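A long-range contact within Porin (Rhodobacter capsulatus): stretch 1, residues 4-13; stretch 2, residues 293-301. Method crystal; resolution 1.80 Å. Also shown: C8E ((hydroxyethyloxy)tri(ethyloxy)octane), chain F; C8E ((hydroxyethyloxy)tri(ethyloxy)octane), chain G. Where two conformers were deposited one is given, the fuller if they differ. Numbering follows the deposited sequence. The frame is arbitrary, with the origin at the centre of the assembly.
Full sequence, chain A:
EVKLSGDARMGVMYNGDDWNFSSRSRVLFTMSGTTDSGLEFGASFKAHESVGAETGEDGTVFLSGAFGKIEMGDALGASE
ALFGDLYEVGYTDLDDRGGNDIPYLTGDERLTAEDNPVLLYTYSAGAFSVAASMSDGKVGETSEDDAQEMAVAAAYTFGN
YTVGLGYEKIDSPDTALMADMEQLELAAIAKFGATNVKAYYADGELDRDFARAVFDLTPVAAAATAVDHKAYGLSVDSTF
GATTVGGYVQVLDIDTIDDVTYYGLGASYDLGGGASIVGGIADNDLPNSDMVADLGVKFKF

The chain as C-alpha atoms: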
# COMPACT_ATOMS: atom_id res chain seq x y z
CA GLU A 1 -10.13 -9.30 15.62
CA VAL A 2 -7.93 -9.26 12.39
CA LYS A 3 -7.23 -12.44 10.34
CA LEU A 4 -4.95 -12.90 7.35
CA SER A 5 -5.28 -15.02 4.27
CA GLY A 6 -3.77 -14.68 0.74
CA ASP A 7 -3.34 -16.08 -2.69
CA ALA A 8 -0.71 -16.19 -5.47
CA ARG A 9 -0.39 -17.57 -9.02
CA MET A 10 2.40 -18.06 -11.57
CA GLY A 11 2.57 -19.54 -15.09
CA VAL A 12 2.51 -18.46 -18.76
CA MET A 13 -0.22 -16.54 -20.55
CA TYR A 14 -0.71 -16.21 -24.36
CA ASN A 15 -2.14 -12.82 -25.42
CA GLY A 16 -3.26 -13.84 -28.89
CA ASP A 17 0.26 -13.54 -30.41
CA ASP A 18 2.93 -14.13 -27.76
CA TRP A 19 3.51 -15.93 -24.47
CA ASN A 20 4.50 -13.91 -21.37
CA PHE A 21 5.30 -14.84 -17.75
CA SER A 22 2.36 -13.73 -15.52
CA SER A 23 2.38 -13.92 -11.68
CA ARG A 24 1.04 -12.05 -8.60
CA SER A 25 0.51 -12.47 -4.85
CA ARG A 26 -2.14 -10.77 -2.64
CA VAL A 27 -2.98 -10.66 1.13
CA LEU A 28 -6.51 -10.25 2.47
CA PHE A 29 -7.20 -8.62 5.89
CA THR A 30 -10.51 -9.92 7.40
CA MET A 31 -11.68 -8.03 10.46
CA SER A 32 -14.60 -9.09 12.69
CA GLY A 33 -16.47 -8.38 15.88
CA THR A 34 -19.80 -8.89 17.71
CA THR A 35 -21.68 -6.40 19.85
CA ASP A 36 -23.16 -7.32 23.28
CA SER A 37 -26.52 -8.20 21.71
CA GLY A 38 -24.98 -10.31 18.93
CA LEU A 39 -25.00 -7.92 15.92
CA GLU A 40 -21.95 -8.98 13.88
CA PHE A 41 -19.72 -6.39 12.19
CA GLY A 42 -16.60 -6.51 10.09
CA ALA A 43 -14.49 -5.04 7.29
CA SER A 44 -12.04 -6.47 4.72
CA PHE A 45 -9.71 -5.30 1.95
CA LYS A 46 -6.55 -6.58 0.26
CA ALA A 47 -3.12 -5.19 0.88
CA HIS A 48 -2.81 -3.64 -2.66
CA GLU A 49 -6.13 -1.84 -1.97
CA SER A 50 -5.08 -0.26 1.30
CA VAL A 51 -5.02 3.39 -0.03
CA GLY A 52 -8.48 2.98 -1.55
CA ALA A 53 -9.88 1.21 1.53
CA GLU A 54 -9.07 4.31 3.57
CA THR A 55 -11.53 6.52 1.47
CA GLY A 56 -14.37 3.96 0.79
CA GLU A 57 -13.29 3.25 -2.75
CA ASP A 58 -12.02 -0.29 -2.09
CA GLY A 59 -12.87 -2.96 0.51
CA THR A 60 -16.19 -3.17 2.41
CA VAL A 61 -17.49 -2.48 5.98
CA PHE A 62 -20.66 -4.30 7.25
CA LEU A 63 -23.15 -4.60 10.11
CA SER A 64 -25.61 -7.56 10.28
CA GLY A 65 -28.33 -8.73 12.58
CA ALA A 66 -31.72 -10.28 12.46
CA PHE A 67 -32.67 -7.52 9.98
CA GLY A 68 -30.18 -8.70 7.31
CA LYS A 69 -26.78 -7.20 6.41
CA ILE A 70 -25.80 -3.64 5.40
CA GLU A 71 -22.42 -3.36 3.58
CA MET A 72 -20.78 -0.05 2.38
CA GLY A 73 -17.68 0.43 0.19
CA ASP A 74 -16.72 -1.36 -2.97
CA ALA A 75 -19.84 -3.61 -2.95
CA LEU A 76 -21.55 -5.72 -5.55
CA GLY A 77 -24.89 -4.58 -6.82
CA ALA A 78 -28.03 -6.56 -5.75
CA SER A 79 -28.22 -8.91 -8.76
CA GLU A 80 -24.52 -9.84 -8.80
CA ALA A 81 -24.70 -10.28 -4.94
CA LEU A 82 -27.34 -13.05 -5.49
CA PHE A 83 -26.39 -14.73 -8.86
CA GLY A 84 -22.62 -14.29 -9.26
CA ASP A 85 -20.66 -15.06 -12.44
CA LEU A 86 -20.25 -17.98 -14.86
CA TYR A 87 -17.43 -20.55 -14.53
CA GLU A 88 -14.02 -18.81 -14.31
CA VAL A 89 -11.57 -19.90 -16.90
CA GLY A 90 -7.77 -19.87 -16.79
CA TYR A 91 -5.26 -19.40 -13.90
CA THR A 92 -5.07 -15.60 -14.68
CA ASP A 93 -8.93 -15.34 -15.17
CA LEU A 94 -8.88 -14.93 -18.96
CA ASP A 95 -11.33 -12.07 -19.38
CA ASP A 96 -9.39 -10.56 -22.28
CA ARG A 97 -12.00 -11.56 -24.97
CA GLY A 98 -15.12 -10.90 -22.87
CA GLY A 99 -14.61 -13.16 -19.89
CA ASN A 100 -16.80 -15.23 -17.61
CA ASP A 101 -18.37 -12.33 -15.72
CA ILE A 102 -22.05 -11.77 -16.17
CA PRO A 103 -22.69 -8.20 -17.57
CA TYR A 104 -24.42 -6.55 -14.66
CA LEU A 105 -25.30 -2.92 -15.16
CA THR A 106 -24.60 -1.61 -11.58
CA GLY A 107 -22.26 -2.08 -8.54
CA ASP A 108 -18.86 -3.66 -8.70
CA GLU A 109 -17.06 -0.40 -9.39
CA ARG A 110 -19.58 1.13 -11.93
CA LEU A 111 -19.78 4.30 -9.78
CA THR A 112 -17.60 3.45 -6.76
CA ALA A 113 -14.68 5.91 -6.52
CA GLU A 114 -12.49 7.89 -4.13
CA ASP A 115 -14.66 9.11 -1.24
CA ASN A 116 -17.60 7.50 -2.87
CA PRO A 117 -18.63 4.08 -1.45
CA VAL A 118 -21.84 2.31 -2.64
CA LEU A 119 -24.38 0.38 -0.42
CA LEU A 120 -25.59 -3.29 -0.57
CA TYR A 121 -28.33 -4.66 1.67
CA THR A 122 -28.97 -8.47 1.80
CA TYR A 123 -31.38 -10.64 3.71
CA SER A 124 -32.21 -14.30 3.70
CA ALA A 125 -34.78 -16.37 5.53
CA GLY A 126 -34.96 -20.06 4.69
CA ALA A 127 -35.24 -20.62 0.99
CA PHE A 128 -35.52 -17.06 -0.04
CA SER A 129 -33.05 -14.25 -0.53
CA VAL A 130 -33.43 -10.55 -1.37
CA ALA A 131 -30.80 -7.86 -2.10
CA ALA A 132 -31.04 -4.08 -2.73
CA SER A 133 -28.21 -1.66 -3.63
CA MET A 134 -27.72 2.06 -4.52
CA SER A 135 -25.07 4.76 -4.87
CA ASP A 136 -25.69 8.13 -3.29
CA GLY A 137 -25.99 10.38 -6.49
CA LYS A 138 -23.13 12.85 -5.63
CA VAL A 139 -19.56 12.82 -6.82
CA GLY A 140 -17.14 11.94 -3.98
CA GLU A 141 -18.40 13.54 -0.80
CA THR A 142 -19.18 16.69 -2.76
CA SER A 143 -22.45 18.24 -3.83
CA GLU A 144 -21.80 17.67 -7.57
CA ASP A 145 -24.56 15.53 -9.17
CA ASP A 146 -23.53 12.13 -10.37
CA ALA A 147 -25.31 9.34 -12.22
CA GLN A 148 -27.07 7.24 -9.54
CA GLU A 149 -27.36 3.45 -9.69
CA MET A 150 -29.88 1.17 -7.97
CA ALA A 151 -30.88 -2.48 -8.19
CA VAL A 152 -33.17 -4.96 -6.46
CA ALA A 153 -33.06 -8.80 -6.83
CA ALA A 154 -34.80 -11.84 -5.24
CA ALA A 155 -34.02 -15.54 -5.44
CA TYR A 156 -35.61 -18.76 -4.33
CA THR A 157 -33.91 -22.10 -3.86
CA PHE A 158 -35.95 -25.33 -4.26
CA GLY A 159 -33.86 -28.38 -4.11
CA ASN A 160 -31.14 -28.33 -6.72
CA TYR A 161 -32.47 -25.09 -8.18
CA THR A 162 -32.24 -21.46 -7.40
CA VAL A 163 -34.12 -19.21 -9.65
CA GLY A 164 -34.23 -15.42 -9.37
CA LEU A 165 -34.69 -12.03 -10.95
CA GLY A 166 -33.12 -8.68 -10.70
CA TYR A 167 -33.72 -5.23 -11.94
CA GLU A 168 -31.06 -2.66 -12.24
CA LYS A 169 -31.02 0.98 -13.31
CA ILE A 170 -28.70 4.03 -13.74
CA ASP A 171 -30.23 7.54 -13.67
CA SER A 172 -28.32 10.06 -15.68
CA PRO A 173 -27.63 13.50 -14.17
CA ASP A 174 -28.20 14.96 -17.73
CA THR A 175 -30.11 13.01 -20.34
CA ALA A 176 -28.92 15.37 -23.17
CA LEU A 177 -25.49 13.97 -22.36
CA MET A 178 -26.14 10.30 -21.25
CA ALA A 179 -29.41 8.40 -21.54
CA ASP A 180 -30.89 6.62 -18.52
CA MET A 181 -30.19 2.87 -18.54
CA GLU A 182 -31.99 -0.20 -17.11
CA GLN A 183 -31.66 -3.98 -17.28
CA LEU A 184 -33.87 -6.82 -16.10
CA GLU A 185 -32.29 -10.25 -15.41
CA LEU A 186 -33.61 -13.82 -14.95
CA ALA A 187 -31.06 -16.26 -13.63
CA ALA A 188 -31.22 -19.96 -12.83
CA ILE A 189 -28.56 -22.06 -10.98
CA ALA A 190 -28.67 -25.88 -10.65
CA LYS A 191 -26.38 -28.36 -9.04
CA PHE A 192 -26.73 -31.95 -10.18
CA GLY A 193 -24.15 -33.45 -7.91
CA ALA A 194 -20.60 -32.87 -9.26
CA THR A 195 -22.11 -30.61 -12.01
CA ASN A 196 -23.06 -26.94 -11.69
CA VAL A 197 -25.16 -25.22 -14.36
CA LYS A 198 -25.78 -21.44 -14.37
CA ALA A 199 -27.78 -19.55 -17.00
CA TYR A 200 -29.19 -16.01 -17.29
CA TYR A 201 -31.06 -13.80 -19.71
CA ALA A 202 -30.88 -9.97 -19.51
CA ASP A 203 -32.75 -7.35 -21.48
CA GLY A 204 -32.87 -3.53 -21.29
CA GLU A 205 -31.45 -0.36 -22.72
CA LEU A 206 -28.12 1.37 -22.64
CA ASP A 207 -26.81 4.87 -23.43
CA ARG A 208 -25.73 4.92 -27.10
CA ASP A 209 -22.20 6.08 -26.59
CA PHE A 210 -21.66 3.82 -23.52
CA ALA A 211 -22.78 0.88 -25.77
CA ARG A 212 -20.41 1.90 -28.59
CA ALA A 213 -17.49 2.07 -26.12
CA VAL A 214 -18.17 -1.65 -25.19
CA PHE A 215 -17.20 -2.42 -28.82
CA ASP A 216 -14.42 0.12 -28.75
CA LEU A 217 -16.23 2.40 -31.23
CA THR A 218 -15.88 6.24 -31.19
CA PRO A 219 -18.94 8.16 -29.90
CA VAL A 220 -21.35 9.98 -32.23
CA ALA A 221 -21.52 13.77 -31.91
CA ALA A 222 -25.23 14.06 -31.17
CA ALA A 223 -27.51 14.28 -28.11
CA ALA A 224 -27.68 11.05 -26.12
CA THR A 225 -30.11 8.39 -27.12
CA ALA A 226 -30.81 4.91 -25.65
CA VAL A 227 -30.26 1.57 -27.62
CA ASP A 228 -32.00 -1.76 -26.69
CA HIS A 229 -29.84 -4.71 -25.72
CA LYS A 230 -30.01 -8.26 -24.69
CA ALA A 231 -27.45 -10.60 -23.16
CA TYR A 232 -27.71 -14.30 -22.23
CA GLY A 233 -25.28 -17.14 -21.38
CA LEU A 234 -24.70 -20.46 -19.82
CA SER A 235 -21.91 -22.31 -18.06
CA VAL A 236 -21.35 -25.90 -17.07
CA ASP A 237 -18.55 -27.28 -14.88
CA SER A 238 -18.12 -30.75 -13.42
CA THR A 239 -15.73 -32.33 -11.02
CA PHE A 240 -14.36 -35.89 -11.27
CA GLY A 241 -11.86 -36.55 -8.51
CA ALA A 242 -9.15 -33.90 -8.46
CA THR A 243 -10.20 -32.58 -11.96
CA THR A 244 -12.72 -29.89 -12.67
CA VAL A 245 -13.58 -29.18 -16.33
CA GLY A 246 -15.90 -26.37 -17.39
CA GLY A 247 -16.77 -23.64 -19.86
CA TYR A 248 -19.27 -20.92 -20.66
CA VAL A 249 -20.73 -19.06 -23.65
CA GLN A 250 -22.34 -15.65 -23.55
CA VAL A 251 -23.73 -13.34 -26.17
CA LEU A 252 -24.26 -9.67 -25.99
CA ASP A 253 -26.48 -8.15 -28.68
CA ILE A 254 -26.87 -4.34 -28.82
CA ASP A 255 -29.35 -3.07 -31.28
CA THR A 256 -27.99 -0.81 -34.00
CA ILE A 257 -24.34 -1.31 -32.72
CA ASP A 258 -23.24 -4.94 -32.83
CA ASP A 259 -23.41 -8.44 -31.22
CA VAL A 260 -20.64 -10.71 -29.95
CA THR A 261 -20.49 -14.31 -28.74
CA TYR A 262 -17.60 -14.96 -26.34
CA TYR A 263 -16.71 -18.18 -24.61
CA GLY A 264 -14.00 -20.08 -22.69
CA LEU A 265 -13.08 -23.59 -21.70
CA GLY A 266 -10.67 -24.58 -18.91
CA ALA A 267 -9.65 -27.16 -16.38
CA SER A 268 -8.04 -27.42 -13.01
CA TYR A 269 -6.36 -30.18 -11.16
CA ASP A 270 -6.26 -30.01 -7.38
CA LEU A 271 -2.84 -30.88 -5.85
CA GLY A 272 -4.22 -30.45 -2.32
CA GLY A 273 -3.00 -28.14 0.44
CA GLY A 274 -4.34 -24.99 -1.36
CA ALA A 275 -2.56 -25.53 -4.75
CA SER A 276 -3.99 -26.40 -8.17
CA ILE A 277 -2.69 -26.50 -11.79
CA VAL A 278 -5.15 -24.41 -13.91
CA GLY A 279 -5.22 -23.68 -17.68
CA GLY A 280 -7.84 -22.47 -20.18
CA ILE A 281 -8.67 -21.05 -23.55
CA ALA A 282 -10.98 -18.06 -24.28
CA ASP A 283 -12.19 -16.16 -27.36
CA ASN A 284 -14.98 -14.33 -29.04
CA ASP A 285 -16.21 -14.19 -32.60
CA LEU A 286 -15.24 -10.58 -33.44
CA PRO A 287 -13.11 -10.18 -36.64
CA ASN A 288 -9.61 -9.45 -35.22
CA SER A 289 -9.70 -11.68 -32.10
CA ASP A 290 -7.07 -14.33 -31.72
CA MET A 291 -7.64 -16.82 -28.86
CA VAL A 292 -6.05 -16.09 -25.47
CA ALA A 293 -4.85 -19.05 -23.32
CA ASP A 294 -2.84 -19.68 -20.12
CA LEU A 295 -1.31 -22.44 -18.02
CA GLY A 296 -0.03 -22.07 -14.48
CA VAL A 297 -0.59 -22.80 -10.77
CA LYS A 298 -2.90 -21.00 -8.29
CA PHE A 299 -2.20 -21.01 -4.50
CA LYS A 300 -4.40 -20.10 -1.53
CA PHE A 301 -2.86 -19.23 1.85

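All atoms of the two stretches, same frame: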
# COMPACT_ATOMS: atom_id res chain seq x y z
N LEU A 4 -5.64 -12.99 8.59
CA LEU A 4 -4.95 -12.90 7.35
C LEU A 4 -5.15 -14.11 6.51
O LEU A 4 -5.18 -15.23 6.99
CB LEU A 4 -3.46 -12.78 7.55
CG LEU A 4 -2.89 -11.52 8.21
CD1 LEU A 4 -1.39 -11.52 8.26
CD2 LEU A 4 -3.23 -10.33 7.37
N SER A 5 -5.30 -13.92 5.22
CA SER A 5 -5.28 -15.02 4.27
C SER A 5 -4.62 -14.44 3.00
O SER A 5 -4.29 -13.24 3.00
CB SER A 5 -6.67 -15.50 3.96
OG SER A 5 -7.58 -14.51 3.49
N GLY A 6 -4.41 -15.20 1.94
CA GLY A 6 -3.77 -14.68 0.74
C GLY A 6 -3.90 -15.64 -0.39
O GLY A 6 -4.48 -16.73 -0.30
N ASP A 7 -3.38 -15.22 -1.52
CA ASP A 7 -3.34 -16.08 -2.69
C ASP A 7 -2.18 -15.62 -3.58
O ASP A 7 -1.57 -14.58 -3.32
CB ASP A 7 -4.67 -16.05 -3.48
CG ASP A 7 -5.19 -14.67 -3.86
OD1 ASP A 7 -4.48 -13.92 -4.51
OD2 ASP A 7 -6.28 -14.33 -3.46
N ALA A 8 -1.82 -16.45 -4.54
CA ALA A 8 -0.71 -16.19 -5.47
C ALA A 8 -0.91 -17.08 -6.68
O ALA A 8 -1.76 -18.00 -6.66
CB ALA A 8 0.66 -16.49 -4.85
N ARG A 9 -0.27 -16.76 -7.81
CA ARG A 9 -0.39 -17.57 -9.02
C ARG A 9 0.84 -17.32 -9.86
O ARG A 9 1.51 -16.29 -9.67
CB ARG A 9 -1.67 -17.20 -9.77
CG ARG A 9 -1.62 -15.85 -10.44
CD ARG A 9 -3.02 -15.47 -10.82
NE ARG A 9 -2.94 -14.26 -11.62
CZ ARG A 9 -4.01 -13.51 -11.94
NH1 ARG A 9 -5.26 -13.80 -11.53
NH2 ARG A 9 -3.79 -12.41 -12.68
N MET A 10 1.25 -18.25 -10.69
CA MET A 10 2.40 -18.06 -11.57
C MET A 10 2.29 -19.02 -12.73
O MET A 10 1.66 -20.07 -12.59
CB MET A 10 3.74 -18.26 -10.85
CG MET A 10 4.07 -19.65 -10.41
SD MET A 10 5.74 -19.68 -9.78
CE MET A 10 5.48 -21.23 -9.01
N GLY A 11 2.73 -18.66 -13.94
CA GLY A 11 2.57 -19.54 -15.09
C GLY A 11 2.88 -18.73 -16.32
O GLY A 11 3.64 -17.75 -16.22
N VAL A 12 2.31 -19.12 -17.44
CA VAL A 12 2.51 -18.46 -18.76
C VAL A 12 1.18 -18.14 -19.38
O VAL A 12 0.21 -18.89 -19.21
CB VAL A 12 3.31 -19.34 -19.75
CG1 VAL A 12 4.75 -19.34 -19.26
CG2 VAL A 12 2.79 -20.77 -19.86
N MET A 13 1.05 -16.97 -20.02
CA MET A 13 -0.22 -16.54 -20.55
C MET A 13 0.04 -16.15 -22.02
O MET A 13 1.07 -15.53 -22.31
CB MET A 13 -0.73 -15.34 -19.72
CG MET A 13 -2.03 -14.71 -20.25
SD MET A 13 -1.80 -13.58 -21.66
CE MET A 13 -0.80 -12.39 -20.81
N ALA A 293 -4.97 -17.77 -24.01
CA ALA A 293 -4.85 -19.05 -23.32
C ALA A 293 -3.89 -18.87 -22.15
O ALA A 293 -3.12 -17.89 -22.13
CB ALA A 293 -4.25 -20.11 -24.24
N ASP A 294 -3.89 -19.75 -21.13
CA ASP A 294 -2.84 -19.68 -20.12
C ASP A 294 -2.64 -21.05 -19.48
O ASP A 294 -3.49 -21.93 -19.70
CB ASP A 294 -3.20 -18.65 -19.06
CG ASP A 294 -4.37 -18.92 -18.13
OD1 ASP A 294 -4.77 -20.05 -17.87
OD2 ASP A 294 -4.90 -17.95 -17.63
N LEU A 295 -1.57 -21.20 -18.71
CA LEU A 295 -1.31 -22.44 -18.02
C LEU A 295 -0.43 -22.09 -16.84
O LEU A 295 0.66 -21.53 -17.02
CB LEU A 295 -0.59 -23.42 -18.93
CG LEU A 295 -0.24 -24.78 -18.24
CD1 LEU A 295 -1.51 -25.52 -17.84
CD2 LEU A 295 0.52 -25.67 -19.18
N GLY A 296 -0.87 -22.38 -15.62
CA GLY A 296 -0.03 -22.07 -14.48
C GLY A 296 -0.56 -22.75 -13.23
O GLY A 296 -1.33 -23.71 -13.32
N VAL A 297 -0.17 -22.25 -12.07
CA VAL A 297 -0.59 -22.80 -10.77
C VAL A 297 -1.22 -21.71 -9.93
O VAL A 297 -0.80 -20.55 -10.02
CB VAL A 297 0.62 -23.44 -10.00
CG1 VAL A 297 1.05 -24.69 -10.75
CG2 VAL A 297 1.84 -22.56 -9.94
N LYS A 298 -2.26 -21.98 -9.15
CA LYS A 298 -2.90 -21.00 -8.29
C LYS A 298 -2.72 -21.49 -6.86
O LYS A 298 -2.77 -22.70 -6.65
CB LYS A 298 -4.38 -20.90 -8.57
CG LYS A 298 -4.64 -20.14 -9.85
CD LYS A 298 -6.08 -20.27 -10.17
CE LYS A 298 -6.82 -19.44 -9.19
NZ LYS A 298 -8.23 -19.53 -9.49
N PHE A 299 -2.47 -20.63 -5.88
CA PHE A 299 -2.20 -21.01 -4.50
C PHE A 299 -3.12 -20.24 -3.59
O PHE A 299 -3.44 -19.08 -3.86
CB PHE A 299 -0.78 -20.66 -4.14
CG PHE A 299 0.31 -21.31 -4.97
CD1 PHE A 299 0.29 -22.65 -5.28
CD2 PHE A 299 1.37 -20.54 -5.40
CE1 PHE A 299 1.31 -23.23 -6.00
CE2 PHE A 299 2.38 -21.13 -6.12
CZ PHE A 299 2.36 -22.48 -6.43
N LYS A 300 -3.61 -20.82 -2.51
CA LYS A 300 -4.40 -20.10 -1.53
C LYS A 300 -3.65 -20.26 -0.21
O LYS A 300 -3.01 -21.32 0.01
CB LYS A 300 -5.76 -20.71 -1.40
CG LYS A 300 -6.58 -20.56 -2.63
CD LYS A 300 -8.07 -20.54 -2.29
CE LYS A 300 -8.68 -21.89 -1.91
NZ LYS A 300 -10.11 -21.76 -1.70
N PHE A 301 -3.67 -19.25 0.65
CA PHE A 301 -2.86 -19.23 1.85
C PHE A 301 -3.69 -18.78 3.03
O PHE A 301 -4.77 -18.20 2.84
CB PHE A 301 -1.66 -18.27 1.80
CG PHE A 301 -0.72 -18.60 0.67
CD1 PHE A 301 0.16 -19.66 0.78
CD2 PHE A 301 -0.71 -17.82 -0.47
CE1 PHE A 301 1.06 -19.96 -0.24
CE2 PHE A 301 0.20 -18.12 -1.48
CZ PHE A 301 1.08 -19.18 -1.38
OXT PHE A 301 -3.26 -19.05 4.16
C1 C8E F . -8.11 -26.62 -21.99
C2 C8E F . -7.11 -26.29 -20.86
C3 C8E F . -5.63 -26.18 -21.25
C4 C8E F . -5.18 -24.91 -21.98
C5 C8E F . -3.66 -25.02 -22.14
C6 C8E F . -3.06 -23.95 -23.04
C7 C8E F . -1.71 -24.41 -23.60
C8 C8E F . -0.48 -24.12 -22.72
O9 C8E F . 0.74 -24.89 -22.89
C10 C8E F . 1.82 -24.32 -23.68
C11 C8E F . 3.08 -23.69 -23.06
O12 C8E F . 4.20 -23.52 -23.96
C13 C8E F . 4.45 -22.17 -24.41
C14 C8E F . 5.86 -21.52 -24.37
O15 C8E F . 6.47 -21.01 -23.16
C16 C8E F . 6.84 -19.62 -23.28
C17 C8E F . 7.80 -19.01 -22.28
O18 C8E F . 8.17 -17.64 -22.41
C19 C8E F . 9.59 -17.52 -22.49
C20 C8E F . 10.22 -17.22 -23.84
O21 C8E F . 11.65 -17.27 -23.84
C1 C8E G . 10.82 -21.16 -20.32
C2 C8E G . 9.40 -21.59 -19.86
C3 C8E G . 9.25 -21.28 -18.39
C4 C8E G . 7.89 -21.70 -17.87
C5 C8E G . 7.83 -21.39 -16.38
C6 C8E G . 6.55 -21.90 -15.74
C7 C8E G . 6.50 -21.46 -14.29
C8 C8E G . 5.23 -21.90 -13.57
O9 C8E G . 5.06 -23.26 -13.19
C10 C8E G . 3.77 -23.81 -13.55
C11 C8E G . 3.48 -24.43 -14.93
O12 C8E G . 2.28 -25.22 -15.10
C13 C8E G . 2.52 -26.64 -15.10
C14 C8E G . 2.46 -27.53 -13.84
O15 C8E G . 3.38 -27.32 -12.74
C16 C8E G . 3.06 -28.08 -11.55
C17 C8E G . 4.07 -29.02 -10.85
O18 C8E G . 4.42 -30.30 -11.39
C19 C8E G . 3.51 -31.32 -10.95
C20 C8E G . 3.98 -32.40 -9.96
O21 C8E G . 2.94 -33.28 -9.55
O HOH W 1 -4.40 -18.11 6.60

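The closure of a β-barrel illustrates a general principle: in an antiparallel pair the backbone supplies the bonding, while alternation of side chains decides what each face of the sheet can touch. In this porin, residues near the two ends of the chain, at least 280 positions apart in sequence, come together as neighbouring strands.

The apolar centre lies on the face carrying Ala8, Met10, Val12, Leu295, Val297 and Phe299. Met10 packs directly against its cross-strand partner, with CG 3.7 Å from Val297 CG2. Its extended side chain (chi2 and chi3 both t) then carries Met10 CE to 4.2 Å from Phe299 CZ, so one flexible thioether chain touches two neighbours. The Phe299 ring receives Met10 and Ala8 at its edge, Ala8 CB lying 4.1 Å from Phe299 CD2. The small Ala8 side chain also meets the edge of the terminal ring, its CB 3.8 Å from Phe301 CE2. Val12 and Leu295 make a looser pair, with Val12 CG2 4.4 Å from Leu295 CB. Detergent lies against this face, and its polyether part makes close contacts here: Val297 CG1 is 4.0 Å from C10 of the chain G C8E, and Leu295 CD2 is 3.8 Å from the ether oxygen O9 of the chain F molecule.

Beneath these side chains runs a regular backbone ladder, the strand directions differing by 169°. Gly6 with Phe301, Ala8 with Phe299, Met10 with Val297, and Val12 with Leu295 each exchange two N-H...O hydrogen bonds. Within the central pair, Val297 N to Met10 O is 2.9 Å and Met10 N to Val297 O is 3.2 Å. Between these pairs, CA-H...O contacts fill the narrower rungs, as where Arg9 CA approaches Val297 O at 3.2 Å. The strands draw closest at Gly11 and Gly296, whose CA atoms are 3.7 Å apart; a CB built on Gly11 would lie only 2.4 Å from Gly296 CA, and one on Gly296 would clash with Met10 O.

The other face is more polar. Arg9 and Lys298 meet through their aliphatic portions, Arg9 CB 4.2 Å from Lys298 CG, while the ends of both side chains lead away from the opposing strand, which keeps their like charges apart. The carboxylates of Asp7 and Asp294 are hydrogen-bonded elsewhere in the structure.

At the chain terminus, Phe301 N donates to Gly6 O at 2.8 Å, and Gly6 N returns a bond to Phe301 O at 3.2 Å. Beyond this last pair, a water donates to Leu4 O (3.0 Å from the water O) and to Phe301 OXT (2.9 Å), extending the link through solvent.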